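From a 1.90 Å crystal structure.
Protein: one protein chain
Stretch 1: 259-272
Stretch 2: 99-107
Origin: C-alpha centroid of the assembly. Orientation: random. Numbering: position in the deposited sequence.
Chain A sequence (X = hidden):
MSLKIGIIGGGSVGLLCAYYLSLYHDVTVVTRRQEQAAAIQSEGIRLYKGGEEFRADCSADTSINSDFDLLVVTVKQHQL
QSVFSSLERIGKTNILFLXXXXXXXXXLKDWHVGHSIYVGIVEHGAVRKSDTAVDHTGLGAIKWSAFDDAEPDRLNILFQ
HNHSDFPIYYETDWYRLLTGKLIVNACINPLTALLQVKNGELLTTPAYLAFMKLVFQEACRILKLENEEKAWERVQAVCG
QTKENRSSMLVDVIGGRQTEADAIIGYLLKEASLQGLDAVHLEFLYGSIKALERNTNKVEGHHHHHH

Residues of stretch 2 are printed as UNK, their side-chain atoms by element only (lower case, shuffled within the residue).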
# COMPACT_ATOMS: atom_id res chain seq x y z
N THR A 259 5.15 9.16 -9.11
CA THR A 259 6.36 8.51 -8.68
C THR A 259 7.14 8.06 -9.92
O THR A 259 6.71 8.24 -11.05
CB THR A 259 6.06 7.28 -7.84
OG1 THR A 259 5.64 6.23 -8.72
CG2 THR A 259 4.97 7.55 -6.83
N GLU A 260 8.30 7.46 -9.68
CA GLU A 260 9.06 6.83 -10.76
C GLU A 260 8.72 5.34 -10.91
O GLU A 260 9.58 4.55 -11.30
CB GLU A 260 10.54 6.98 -10.46
CG GLU A 260 10.98 8.44 -10.26
CD GLU A 260 12.44 8.57 -9.85
OE1 GLU A 260 12.95 7.72 -9.06
OE2 GLU A 260 13.08 9.51 -10.35
N ALA A 261 7.51 4.94 -10.52
CA ALA A 261 7.09 3.52 -10.67
C ALA A 261 7.25 3.03 -12.11
O ALA A 261 7.71 1.88 -12.36
CB ALA A 261 5.62 3.35 -10.19
N ASP A 262 6.87 3.83 -13.08
CA ASP A 262 6.93 3.32 -14.46
C ASP A 262 8.37 3.09 -14.89
O ASP A 262 8.66 2.11 -15.59
CB ASP A 262 6.25 4.25 -15.45
CG ASP A 262 4.76 4.28 -15.31
OD1 ASP A 262 4.19 3.32 -14.74
OD2 ASP A 262 4.17 5.27 -15.76
N ALA A 263 9.27 3.99 -14.48
CA ALA A 263 10.68 3.92 -14.90
C ALA A 263 11.46 2.86 -14.14
O ALA A 263 12.40 2.28 -14.67
CB ALA A 263 11.35 5.28 -14.75
N ILE A 264 11.07 2.59 -12.91
CA ILE A 264 11.75 1.58 -12.11
C ILE A 264 11.06 0.23 -12.28
O ILE A 264 11.70 -0.77 -12.69
CB ILE A 264 11.78 1.94 -10.63
CG1 ILE A 264 12.57 3.24 -10.39
CG2 ILE A 264 12.34 0.81 -9.80
CD1 ILE A 264 14.04 3.04 -10.24
N ILE A 265 9.78 0.17 -11.93
CA ILE A 265 9.11 -1.12 -11.87
C ILE A 265 8.55 -1.51 -13.21
O ILE A 265 8.62 -2.69 -13.58
CB ILE A 265 7.92 -1.15 -10.85
CG1 ILE A 265 8.33 -0.56 -9.49
CG2 ILE A 265 7.41 -2.59 -10.69
CD1 ILE A 265 7.13 -0.20 -8.63
N GLY A 266 7.94 -0.54 -13.90
CA GLY A 266 7.26 -0.76 -15.18
C GLY A 266 8.22 -1.32 -16.22
O GLY A 266 7.82 -2.08 -17.14
N TYR A 267 9.48 -0.97 -16.08
CA TYR A 267 10.49 -1.54 -16.99
C TYR A 267 10.77 -3.03 -16.72
O TYR A 267 10.88 -3.84 -17.66
CB TYR A 267 11.77 -0.71 -16.92
CG TYR A 267 12.97 -1.42 -17.48
CD1 TYR A 267 13.32 -1.29 -18.81
CD2 TYR A 267 13.76 -2.20 -16.66
CE1 TYR A 267 14.44 -1.93 -19.33
CE2 TYR A 267 14.88 -2.84 -17.16
CZ TYR A 267 15.20 -2.71 -18.50
OH TYR A 267 16.31 -3.36 -19.03
N LEU A 268 10.92 -3.39 -15.45
CA LEU A 268 11.04 -4.77 -15.04
C LEU A 268 9.80 -5.58 -15.50
O LEU A 268 9.93 -6.71 -15.98
CB LEU A 268 11.19 -4.86 -13.53
CG LEU A 268 12.57 -4.40 -13.04
CD1 LEU A 268 12.58 -4.17 -11.55
CD2 LEU A 268 13.65 -5.43 -13.38
N LEU A 269 8.62 -4.99 -15.39
CA LEU A 269 7.39 -5.71 -15.79
C LEU A 269 7.42 -6.02 -17.29
O LEU A 269 7.12 -7.14 -17.69
CB LEU A 269 6.13 -4.95 -15.40
CG LEU A 269 5.99 -4.77 -13.87
CD1 LEU A 269 4.69 -4.04 -13.55
CD2 LEU A 269 6.05 -6.08 -13.11
N LYS A 270 7.79 -5.03 -18.10
CA LYS A 270 7.88 -5.21 -19.55
C LYS A 270 8.89 -6.27 -19.89
O LYS A 270 8.67 -7.10 -20.77
CB LYS A 270 8.24 -3.90 -20.25
CG LYS A 270 7.07 -2.93 -20.28
CD LYS A 270 7.52 -1.53 -20.56
CE LYS A 270 6.37 -0.74 -21.15
NZ LYS A 270 6.85 0.55 -21.72
N GLU A 271 10.00 -6.27 -19.16
CA GLU A 271 11.04 -7.28 -19.37
C GLU A 271 10.66 -8.69 -18.92
O GLU A 271 11.04 -9.68 -19.58
CB GLU A 271 12.36 -6.83 -18.74
CG GLU A 271 13.00 -5.69 -19.47
CD GLU A 271 13.54 -6.14 -20.81
OE1 GLU A 271 14.18 -7.21 -20.83
OE2 GLU A 271 13.31 -5.44 -21.82
N ALA A 272 9.94 -8.81 -17.80
CA ALA A 272 9.46 -10.11 -17.33
C ALA A 272 8.56 -10.71 -18.39
O ALA A 272 8.64 -11.91 -18.72
CB ALA A 272 8.70 -9.97 -16.01
N UNK A 99 18.69 9.93 -16.58
CA UNK A 99 17.42 9.49 -16.01
C UNK A 99 17.51 8.40 -14.96
O UNK A 99 18.30 7.48 -15.08
c UNK A 99 16.52 8.98 -17.13
n UNK A 99 14.23 10.82 -17.93
c UNK A 99 16.44 9.92 -18.34
c UNK A 99 15.54 11.09 -18.04
o UNK A 99 16.01 12.22 -17.86
N UNK A 100 16.66 8.49 -13.94
CA UNK A 100 16.53 7.42 -12.96
C UNK A 100 15.67 6.32 -13.55
O UNK A 100 14.77 6.61 -14.35
c UNK A 100 16.76 8.88 -10.90
n UNK A 100 16.14 9.89 -10.28
c UNK A 100 15.88 7.92 -11.66
o UNK A 100 17.98 8.72 -10.85
N UNK A 101 15.93 5.08 -13.18
CA UNK A 101 15.19 3.97 -13.76
C UNK A 101 15.74 3.58 -15.12
O UNK A 101 16.78 4.08 -15.53
N UNK A 102 15.04 2.68 -15.80
CA UNK A 102 15.48 2.16 -17.09
C UNK A 102 14.36 2.17 -18.13
O UNK A 102 14.55 1.65 -19.22
s UNK A 102 18.30 -0.95 -16.08
c UNK A 102 18.78 -1.23 -17.79
c UNK A 102 17.52 0.69 -16.34
c UNK A 102 16.08 0.74 -16.95
N UNK A 103 13.22 2.80 -17.83
CA UNK A 103 12.11 2.92 -18.79
C UNK A 103 12.53 3.62 -20.08
O UNK A 103 11.97 3.36 -21.16
N UNK A 104 13.53 4.50 -19.99
CA UNK A 104 14.00 5.22 -21.19
C UNK A 104 14.77 4.30 -22.12
O UNK A 104 14.88 4.56 -23.32
c UNK A 104 14.84 6.45 -20.85
n UNK A 104 18.12 5.99 -19.25
n UNK A 104 16.07 5.52 -18.85
c UNK A 104 17.31 5.42 -18.38
c UNK A 104 16.09 6.15 -20.07
c UNK A 104 17.39 6.46 -20.32
N UNK A 105 15.28 3.22 -21.54
CA UNK A 105 16.09 2.25 -22.29
C UNK A 105 15.23 1.59 -23.37
O UNK A 105 15.70 1.36 -24.47
c UNK A 105 17.35 0.10 -22.14
c UNK A 105 18.81 2.68 -21.12
c UNK A 105 16.70 1.21 -21.35
c UNK A 105 17.70 1.88 -20.40
N UNK A 106 13.96 1.33 -23.06
CA UNK A 106 13.03 0.83 -24.10
C UNK A 106 12.78 1.87 -25.21
O UNK A 106 12.71 1.53 -26.39
c UNK A 106 11.73 0.30 -23.47
c UNK A 106 11.60 -2.36 -20.99
c UNK A 106 12.69 -2.04 -22.86
c UNK A 106 11.91 -0.95 -22.66
n UNK A 106 11.24 -1.18 -21.48
n UNK A 106 12.48 -2.90 -21.80
N UNK A 107 12.68 3.15 -24.83
CA UNK A 107 12.52 4.22 -25.82
C UNK A 107 13.76 4.37 -26.71
O UNK A 107 13.64 4.58 -27.92
c UNK A 107 12.22 5.56 -25.12
c UNK A 107 11.29 5.40 -23.92
o UNK A 107 11.06 6.41 -23.21
o UNK A 107 10.79 4.28 -23.67

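Position 99 carries three side-chain carbons in a row, the third bonded to one oxygen and one nitrogen. This is a carboxamide on a two-carbon arm, and the residue is Gln99; it makes no contact with stretch 1.

At position 100 the same terminal group sits one carbon closer to the backbone: two carbons, the second bearing an oxygen and a nitrogen. The CA-to-CB bond points toward stretch 1, and the side-chain nitrogen lies 3.1 Å from OE2 of Glu260. The residue is Asn100, and ND2 donates a hydrogen bond to that carboxylate.

Position 101 has no side-chain atoms, and its CA lies 3.4 Å from O of Ala263 and 3.8 Å from CD1 of Ile264. A CB would fall 2.6 Å from O of Ala263, and the backbone angles (81/-173) would also press it against the preceding carbonyl. The residue is Gly101.

Position 102 has an unbranched chain of two carbons, a sulfur and a final carbon; its CB sits 3.6 Å from the centroid of the Tyr267 ring, almost on the ring normal, and the terminal carbon comes 3.5 Å from Tyr267 OH. The residue is Met102.

Position 103 again lacks side-chain atoms. An ideal CB would stand 3.3 Å from CA of Ala263, a tight fit, and the residue is Gly103.

Position 104 shows one carbon leading to a five-membered ring of three carbons and two nitrogens. This is His104, whose CA-to-CB bond points away from stretch 1.

At position 105 four carbons fork at the first, one arm being two carbons long, and its CB lies 4.4 Å from CE1 of Tyr267. The residue is Ile105.

Position 106 repeats the five-membered ring with two nitrogens; the CA-to-CB bond now points toward stretch 1, and one ring nitrogen lies 2.7 Å from OE2 of Glu271. The residue is His106, and NE2 donates a hydrogen bond to that oxygen, which lies near the ring plane.

Position 107 has two carbons, the second carrying two oxygens; this carboxylate is Asp107, beyond contact range of stretch 1.

The contact is anchored by the carbonyl of Ala263. Its O accepts a hydrogen bond from Met102 N at 2.9 Å and a weak one from Gly103 N at 3.3 Å, an approach accommodated by the bare glycines, with the CA atoms of Ala263 and Gly103 only 4.3 Å apart. Farther along the helix, Tyr267 packs against Met102 and lies nearly parallel to the His106 ring, though slid so that the two barely overlap. Polar links from Asn100 to Glu260 and from His106 to Glu271 complete the contact.

Stretch 2 (99-107) QNGMGHIHD
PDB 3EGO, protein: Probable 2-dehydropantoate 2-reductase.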